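Local coordinates for DNA sulfur modification protein DndE (Escherichia coli, PDB 4LRV), which takes part in DNA phosphorothioation, the sulfur modification of the DNA backbone, and probably acts there as a DNA-binding protein, at the interface of chains A and B and the interface of chains A and C. Numbering follows the deposited sequence. Chains: chain A/B/C, DNA sulfur modification protein DndE.

Chain A meets chain B in contacts 1 and 3, whose C-alpha centres lie about 11 Å apart, and chain C in contacts 2 and 4, about 12 Å apart. Across chain A, contacts 2 and 3 are separated by about 16 Å, contacts 1 and 4 by about 25 Å. The same residues recur with roles exchanged: Leu61 and Leu105 in contacts 1 and 4, Leu20 and Leu59 in contacts 3 and 4, Thr24, Gly25 and Pro28 in contacts 2 and 3. One surface of each copy thus faces a different surface of its neighbour, a head-to-tail arrangement that could build a closed oligomer within the deposited eight-copy assembly.

Contact 1: the interface of chains A and B. Residues chain A 61, 65; chain B 34, 105.
Methyl groups make this patch, with B:Leu34 on helix 28-41 meeting A:Leu61 and A:Thr65 through its two branches. The leucine-to-leucine contact is a crossing at about a right angle, in which B:Leu34 CD1 lies 4.0 Å from A:Leu61 CD2. B:Leu34 holds CG anti to its carbonyl carbon (chi1 -69°), which points the fork at chain A and sends CD1 and CD2 to different partners. The leucine-to-threonine contact is of another shape: the two side chains run tip to tip, and B:Leu34 CD2 comes within 3.9 Å of A:Thr65 CG2. With that methyl anti to the backbone N, the threonine, on helix 63-67, offers carbon to its neighbour, while its hydroxyl OG1 is a little farther off, 4.2 Å from B:Leu34 CD2. A looser flank is added by B:Leu105, at the end of helix 88-105, whose CD2 is 4.3 Å from A:Leu61 CD2. Branched leucine suits such a place because one residue can serve two partners, and a beta-branched threonine can give a short, stiff methyl. By setting strand 61-62 and the helix after it against the neighbour's helix 28-41, the patch supplies an apolar part of the A-B interface, which may help hold an oligomer together.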
loop_
_atom_site.group_PDB
_atom_site.type_symbol
_atom_site.label_atom_id
_atom_site.label_comp_id
_atom_site.label_asym_id
_atom_site.label_seq_id
_atom_site.Cartn_x
_atom_site.Cartn_y
_atom_site.Cartn_z
ATOM N N LEU A 61 -12.619 -17.679 6.262
ATOM C CA LEU A 61 -12.456 -16.610 5.275
ATOM C C LEU A 61 -12.382 -17.154 3.867
ATOM O O LEU A 61 -11.951 -18.278 3.658
ATOM C CB LEU A 61 -11.198 -15.791 5.560
ATOM C CG LEU A 61 -11.050 -15.271 6.985
ATOM C CD1 LEU A 61 -9.667 -14.710 7.176
ATOM C CD2 LEU A 61 -12.131 -14.240 7.332
ATOM N N THR A 65 -9.356 -13.866 0.174
ATOM C CA THR A 65 -8.956 -13.121 1.349
ATOM C C THR A 65 -7.643 -13.666 1.906
ATOM O O THR A 65 -6.722 -12.898 2.180
ATOM C CB THR A 65 -10.029 -13.176 2.451
ATOM O OG1 THR A 65 -11.308 -12.857 1.895
ATOM C CG2 THR A 65 -9.705 -12.189 3.539
ATOM N N LEU B 34 -15.086 -7.344 5.389
ATOM C CA LEU B 34 -15.208 -8.781 5.211
ATOM C C LEU B 34 -16.611 -9.293 5.502
ATOM O O LEU B 34 -17.134 -10.129 4.768
ATOM C CB LEU B 34 -14.202 -9.510 6.105
ATOM C CG LEU B 34 -12.732 -9.363 5.732
ATOM C CD1 LEU B 34 -11.915 -10.298 6.583
ATOM C CD2 LEU B 34 -12.514 -9.657 4.273
ATOM N N LEU B 105 -19.259 -15.204 9.073
ATOM C CA LEU B 105 -17.817 -15.424 9.007
ATOM C C LEU B 105 -17.326 -16.398 10.086
ATOM O O LEU B 105 -16.177 -16.849 10.056
ATOM C CB LEU B 105 -17.066 -14.100 9.160
ATOM C CG LEU B 105 -16.988 -13.073 8.033
ATOM C CD1 LEU B 105 -16.203 -11.839 8.527
ATOM C CD2 LEU B 105 -16.324 -13.635 6.818
#

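Contact 2: the interface of chains A and C. Residues chain A 22-25; chain C 27-29.
A helix end meets a helix start where A:Tyr23, the last residue of helix 11-23, accepts a hydrogen bond from C:Asn29 in the first turn of helix 28-41. The backbone N of C:Asn29 lies 3.1 Å from the carbonyl O of A:Tyr23 and nearly on the line of that C=O (172° at the oxygen). The partial charges of a helix C-terminus and a helix N-terminus probably add to the bond. The side chain of C:Asn29 then runs along chain A. Its CB is 3.7 Å from A:Tyr23 O, and because chi1 of 68° sets CG between the backbone N and the carbonyl carbon, the chain folds back over the acceptor, with CG 3.5 Å from that same oxygen. At the tip the amide divides: OD1 lies 3.3 Å from A:Tyr23 O, two acceptors side by side and not a bond, with A:Thr24 CA also near it, and ND2 comes to 3.8 Å from A:Thr24 CB. Beside it C:Pro28 opens the helix, a position that suits proline because a first-turn residue needs no N-H for the helix. Its ring meets the tyrosine side chain at about a right angle, CB lying 3.7 Å from A:Tyr23 CD1. On the ring's other side C:Pro28 CD lies 3.4 Å from A:Gly22 O. C:Thr27 completes the patch with its methyl, CG2 being 3.3 Å from A:Thr24 O.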
loop_
_atom_site.group_PDB
_atom_site.type_symbol
_atom_site.label_atom_id
_atom_site.label_comp_id
_atom_site.label_asym_id
_atom_site.label_seq_id
_atom_site.Cartn_x
_atom_site.Cartn_y
_atom_site.Cartn_z
ATOM N N GLY A 22 0.753 -8.017 16.324
ATOM C CA GLY A 22 1.007 -7.185 17.480
ATOM C C GLY A 22 2.328 -6.465 17.395
ATOM O O GLY A 22 2.380 -5.256 17.619
ATOM N N TYR A 23 3.379 -7.218 17.057
ATOM C CA TYR A 23 4.766 -6.730 16.956
ATOM C C TYR A 23 5.107 -6.067 15.631
ATOM O O TYR A 23 5.971 -5.194 15.565
ATOM C CB TYR A 23 5.739 -7.889 17.113
ATOM C CG TYR A 23 6.115 -8.196 18.527
ATOM C CD1 TYR A 23 7.196 -7.561 19.134
ATOM C CD2 TYR A 23 5.403 -9.137 19.260
ATOM C CE1 TYR A 23 7.552 -7.854 20.439
ATOM C CE2 TYR A 23 5.747 -9.436 20.568
ATOM C CZ TYR A 23 6.819 -8.796 21.151
ATOM O OH TYR A 23 7.156 -9.105 22.451
ATOM N N THR A 24 4.481 -6.535 14.566
ATOM C CA THR A 24 4.754 -6.017 13.248
ATOM C C THR A 24 3.454 -5.376 12.772
ATOM O O THR A 24 2.440 -5.437 13.463
ATOM C CB THR A 24 5.204 -7.149 12.309
ATOM O OG1 THR A 24 4.101 -8.012 12.017
ATOM C CG2 THR A 24 6.280 -7.984 12.966
ATOM N N GLY A 25 3.442 -4.739 11.619
ATOM C CA GLY A 25 2.142 -4.281 11.153
ATOM C C GLY A 25 1.348 -5.384 10.462
ATOM O O GLY A 25 0.175 -5.209 10.138
ATOM N N THR C 27 3.807 0.556 16.471
ATOM C CA THR C 27 4.155 -0.853 16.278
ATOM C C THR C 27 5.584 -1.161 16.697
ATOM O O THR C 27 6.494 -0.510 16.248
ATOM C CB THR C 27 3.977 -1.269 14.800
ATOM O OG1 THR C 27 2.825 -0.620 14.244
ATOM C CG2 THR C 27 3.796 -2.744 14.712
ATOM N N PRO C 28 5.794 -2.160 17.556
ATOM C CA PRO C 28 7.143 -2.472 18.047
ATOM C C PRO C 28 8.271 -2.355 17.015
ATOM O O PRO C 28 9.298 -1.720 17.300
ATOM C CB PRO C 28 6.997 -3.911 18.520
ATOM C CG PRO C 28 5.610 -3.923 19.097
ATOM C CD PRO C 28 4.780 -2.997 18.222
ATOM N N ASN C 29 8.084 -2.934 15.832
ATOM C CA ASN C 29 9.137 -2.915 14.816
ATOM C C ASN C 29 9.372 -1.538 14.211
ATOM O O ASN C 29 10.519 -1.190 13.925
ATOM C CB ASN C 29 8.930 -3.989 13.736
ATOM C CG ASN C 29 7.725 -3.730 12.862
ATOM O OD1 ASN C 29 6.808 -3.001 13.228
ATOM N ND2 ASN C 29 7.724 -4.335 11.691
#

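Contact 3: the interface of chains A and B. Residues chain A 14-15, 28, 58-59; chain B 20, 23-25.
With chi1 of 63°, B:Thr24 puts its methyl CG2 anti to its own carbonyl carbon and aims it at A:Glu14, whose chain, extended beyond CG (chi2 -168°), brings the carboxylate to meet it. In this DndE-family protein the threonine follows helix 11-23, and its hydroxyl OG1 turns back to bond B:Leu20 O at 2.9 Å, which holds chi1 and so the direction of the methyl. CG2 sits over one face of the carboxylate, 3.5 Å from A:Glu14 CD. The acid is held by its own chain: OE1 accepts from A:Thr58 N at 2.9 Å, arriving from the opposite face, and from A:Thr58 OG1 on its syn lone pair, while OE2 takes A:Leu59 N on the syn side. A glutamate suits this place because its two oxygens can bind consecutive amides of a loop and still leave a face for the neighbour. Glutamine here would probably leave one of these loop donors without an acceptor and let the segment that presents A:Leu59 shift. That leucine reaches toward B:Leu20 tip to tip, the CD1 methyls of A:Leu59 and B:Leu20 lying 3.5 Å apart. Against the flank of B:Tyr23, A:Thr58 lays OG1 3.4 Å from the tyrosine CB. A water joins A:Asp15 OD1, at 2.5 Å, to the carbonyl O of B:Tyr23, at 2.9 Å.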
loop_
_atom_site.group_PDB
_atom_site.type_symbol
_atom_site.label_atom_id
_atom_site.label_comp_id
_atom_site.label_asym_id
_atom_site.label_seq_id
_atom_site.Cartn_x
_atom_site.Cartn_y
_atom_site.Cartn_z
ATOM N N GLU A 14 -4.102 -19.182 14.426
ATOM C CA GLU A 14 -4.707 -17.852 14.406
ATOM C C GLU A 14 -4.086 -16.976 15.482
ATOM O O GLU A 14 -3.722 -15.826 15.228
ATOM C CB GLU A 14 -6.224 -17.912 14.598
ATOM C CG GLU A 14 -7.020 -17.816 13.298
ATOM C CD GLU A 14 -8.523 -17.577 13.520
ATOM O OE1 GLU A 14 -8.982 -17.628 14.689
ATOM O OE2 GLU A 14 -9.241 -17.321 12.514
ATOM N N ASP A 15 -3.953 -17.549 16.676
ATOM C CA ASP A 15 -3.387 -16.855 17.817
ATOM C C ASP A 15 -1.954 -16.374 17.576
ATOM O O ASP A 15 -1.594 -15.270 17.977
ATOM C CB ASP A 15 -3.467 -17.749 19.057
ATOM C CG ASP A 15 -3.070 -17.023 20.309
ATOM O OD1 ASP A 15 -3.224 -15.775 20.369
ATOM O OD2 ASP A 15 -2.595 -17.708 21.239
ATOM N N PRO A 28 -3.059 -10.650 9.617
ATOM C CA PRO A 28 -3.078 -12.122 9.677
ATOM C C PRO A 28 -3.101 -12.802 8.305
ATOM O O PRO A 28 -2.368 -13.766 8.085
ATOM C CB PRO A 28 -4.359 -12.431 10.455
ATOM C CG PRO A 28 -4.666 -11.185 11.218
ATOM C CD PRO A 28 -4.187 -10.049 10.357
ATOM N N THR A 58 -11.360 -19.227 14.531
ATOM C CA THR A 58 -12.556 -18.426 14.674
ATOM C C THR A 58 -13.247 -18.143 13.338
ATOM O O THR A 58 -14.473 -18.154 13.258
ATOM C CB THR A 58 -12.183 -17.097 15.343
ATOM O OG1 THR A 58 -11.451 -17.375 16.539
ATOM C CG2 THR A 58 -13.413 -16.280 15.677
ATOM N N LEU A 59 -12.459 -17.894 12.295
ATOM C CA LEU A 59 -12.984 -17.340 11.048
ATOM C C LEU A 59 -12.857 -18.267 9.855
ATOM O O LEU A 59 -11.781 -18.800 9.606
ATOM C CB LEU A 59 -12.264 -16.022 10.729
ATOM C CG LEU A 59 -12.908 -14.716 11.197
ATOM C CD1 LEU A 59 -13.660 -14.890 12.517
ATOM C CD2 LEU A 59 -11.861 -13.599 11.299
ATOM N N LEU B 20 -13.840 -10.323 17.877
ATOM C CA LEU B 20 -13.118 -10.902 16.751
ATOM C C LEU B 20 -11.660 -10.446 16.738
ATOM O O LEU B 20 -10.762 -11.218 16.416
ATOM C CB LEU B 20 -13.802 -10.519 15.435
ATOM C CG LEU B 20 -13.919 -11.666 14.446
ATOM C CD1 LEU B 20 -14.725 -12.784 15.089
ATOM C CD2 LEU B 20 -14.581 -11.203 13.163
ATOM N N TYR B 23 -9.480 -12.538 19.237
ATOM C CA TYR B 23 -9.088 -13.867 18.757
ATOM C C TYR B 23 -8.108 -13.811 17.582
ATOM O O TYR B 23 -7.094 -14.501 17.568
ATOM C CB TYR B 23 -10.320 -14.681 18.346
ATOM C CG TYR B 23 -11.191 -15.127 19.499
ATOM C CD1 TYR B 23 -10.699 -15.987 20.474
ATOM C CD2 TYR B 23 -12.519 -14.713 19.602
ATOM C CE1 TYR B 23 -11.491 -16.406 21.532
ATOM C CE2 TYR B 23 -13.321 -15.131 20.665
ATOM C CZ TYR B 23 -12.796 -15.977 21.622
ATOM O OH TYR B 23 -13.572 -16.404 22.677
ATOM N N THR B 24 -8.430 -13.013 16.578
ATOM C CA THR B 24 -7.523 -12.815 15.469
ATOM C C THR B 24 -6.968 -11.446 15.747
ATOM O O THR B 24 -7.254 -10.883 16.798
ATOM C CB THR B 24 -8.256 -12.849 14.116
ATOM O OG1 THR B 24 -9.192 -11.767 14.039
ATOM C CG2 THR B 24 -8.991 -14.168 13.940
ATOM N N GLY B 25 -6.174 -10.894 14.849
ATOM C CA GLY B 25 -5.720 -9.528 15.071
ATOM C C GLY B 25 -6.469 -8.521 14.213
ATOM O O GLY B 25 -6.197 -7.318 14.273
HETATM O O HOH W 1 -5.647 -15.135 20.016
#

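Contact 4: the interface of chains A and C. Residues chain A 20, 38, 104-105; chain C 6, 59-62.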
loop_
_atom_site.group_PDB
_atom_site.type_symbol
_atom_site.label_atom_id
_atom_site.label_comp_id
_atom_site.label_asym_id
_atom_site.label_seq_id
_atom_site.Cartn_x
_atom_site.Cartn_y
_atom_site.Cartn_z
ATOM N N LEU A 20 2.039 -11.848 15.868
ATOM C CA LEU A 20 2.917 -11.292 14.853
ATOM C C LEU A 20 2.396 -9.924 14.426
ATOM O O LEU A 20 3.161 -8.980 14.296
ATOM C CB LEU A 20 3.005 -12.223 13.644
ATOM C CG LEU A 20 3.845 -11.702 12.474
ATOM C CD1 LEU A 20 5.305 -11.587 12.900
ATOM C CD2 LEU A 20 3.689 -12.585 11.241
ATOM N N ARG A 38 7.430 -19.690 3.603
ATOM C CA ARG A 38 8.679 -19.936 4.293
ATOM C C ARG A 38 8.704 -21.392 4.757
ATOM O O ARG A 38 9.751 -22.012 4.876
ATOM C CB ARG A 38 8.943 -18.913 5.418
ATOM C CG ARG A 38 8.513 -19.308 6.820
ATOM C CD ARG A 38 9.233 -18.457 7.872
ATOM N NE ARG A 38 8.962 -17.025 7.723
ATOM C CZ ARG A 38 8.039 -16.346 8.411
ATOM N NH1 ARG A 38 7.273 -16.957 9.311
ATOM N NH2 ARG A 38 7.874 -15.041 8.194
ATOM N N ALA A 104 7.954 -21.001 13.186
ATOM C CA ALA A 104 9.363 -20.715 12.969
ATOM C C ALA A 104 9.779 -19.325 13.475
ATOM O O ALA A 104 10.837 -18.817 13.097
ATOM C CB ALA A 104 9.697 -20.877 11.484
ATOM N N LEU A 105 8.948 -18.718 14.326
ATOM C CA LEU A 105 9.213 -17.376 14.847
ATOM C C LEU A 105 9.139 -17.348 16.377
ATOM O O LEU A 105 8.609 -16.404 16.972
ATOM C CB LEU A 105 8.244 -16.354 14.239
ATOM C CG LEU A 105 8.047 -16.276 12.711
ATOM C CD1 LEU A 105 6.870 -15.369 12.363
ATOM C CD2 LEU A 105 9.293 -15.815 11.957
ATOM N N ARG C 6 17.984 -13.637 10.986
ATOM C CA ARG C 6 16.924 -13.702 11.996
ATOM C C ARG C 6 17.432 -13.266 13.367
ATOM O O ARG C 6 18.556 -13.585 13.743
ATOM C CB ARG C 6 16.327 -15.115 12.057
ATOM C CG ARG C 6 15.860 -15.649 10.684
ATOM C CD ARG C 6 14.784 -16.737 10.780
ATOM N NE ARG C 6 13.555 -16.237 11.397
ATOM C CZ ARG C 6 13.091 -16.651 12.573
ATOM N NH1 ARG C 6 11.978 -16.128 13.061
ATOM N NH2 ARG C 6 13.734 -17.588 13.268
ATOM N N LEU C 59 9.826 -13.086 20.430
ATOM C CA LEU C 59 9.808 -13.194 18.968
ATOM C C LEU C 59 11.179 -13.102 18.329
ATOM O O LEU C 59 11.972 -12.206 18.647
ATOM C CB LEU C 59 8.857 -12.172 18.328
ATOM C CG LEU C 59 7.405 -12.641 18.137
ATOM C CD1 LEU C 59 6.592 -12.436 19.409
ATOM C CD2 LEU C 59 6.735 -11.934 16.974
ATOM N N VAL C 60 11.443 -14.061 17.446
ATOM C CA VAL C 60 12.527 -13.974 16.485
ATOM C C VAL C 60 11.871 -13.603 15.162
ATOM O O VAL C 60 10.923 -14.265 14.739
ATOM C CB VAL C 60 13.254 -15.328 16.279
ATOM C CG1 VAL C 60 14.439 -15.147 15.353
ATOM C CG2 VAL C 60 13.713 -15.917 17.590
ATOM N N LEU C 61 12.357 -12.550 14.512
ATOM C CA LEU C 61 11.779 -12.139 13.239
ATOM C C LEU C 61 12.839 -12.017 12.165
ATOM O O LEU C 61 14.000 -11.745 12.458
ATOM C CB LEU C 61 11.020 -10.815 13.387
ATOM C CG LEU C 61 9.869 -10.762 14.395
ATOM C CD1 LEU C 61 9.343 -9.343 14.521
ATOM C CD2 LEU C 61 8.754 -11.710 14.008
ATOM N N ASP C 62 12.437 -12.225 10.919
ATOM C CA ASP C 62 13.317 -11.967 9.791
ATOM C C ASP C 62 13.857 -10.541 9.846
ATOM O O ASP C 62 13.127 -9.594 10.141
ATOM C CB ASP C 62 12.589 -12.207 8.469
ATOM C CG ASP C 62 12.563 -13.666 8.077
ATOM O OD1 ASP C 62 12.987 -14.519 8.893
ATOM O OD2 ASP C 62 12.115 -13.966 6.951
#
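C:Arg6 NE, beside A:Ala104 and A:Leu105, forms a salt bridge of 3.1 Å with C:Asp62 OD1 in its own chain. The carboxylate oxygen lies at the edge of the guanidinium, in its plane, and is met nearly along its C-O axis. The arginine's bend at chi3 (63°) turns the flat group so that its faces look elsewhere: C:Val60 CG1 lies over one, while the carbonyl O of A:Ala104 lies on the other side, offset toward the NH1 and NH2 rim and 3.2 Å from C:Arg6 CZ. The N-H groups point away from that carbonyl, leaving at most an electrostatic attraction, which is probable rather than shown. Arginine suits the place because its flat charged group can take a carboxylate at its edge and a carbonyl beside a face. Replacing C:Arg6 with methionine would probably leave C:Asp62 without its mate and the carbonyl of A:Ala104 without the positive charge near it. A second guanidinium, A:Arg38, has NE 4.5 Å from C:Asp62 OD2, so the aspartate may ease both charges. A:Leu105 lays CD2 over a face of A:Arg38 near its rim and has CB 3.4 Å from C:Val60 O. A:Leu20 has CG anti to the backbone N (chi1 177°), which carries CD1 to 3.6 Å from C:Leu61 CD2, leucines serving as apolar filler. In the fold, the loop after helix 87-103 of chain A, with helices 11-23 and 28-40, faces the short strands 6-7 and 61-62 of chain C.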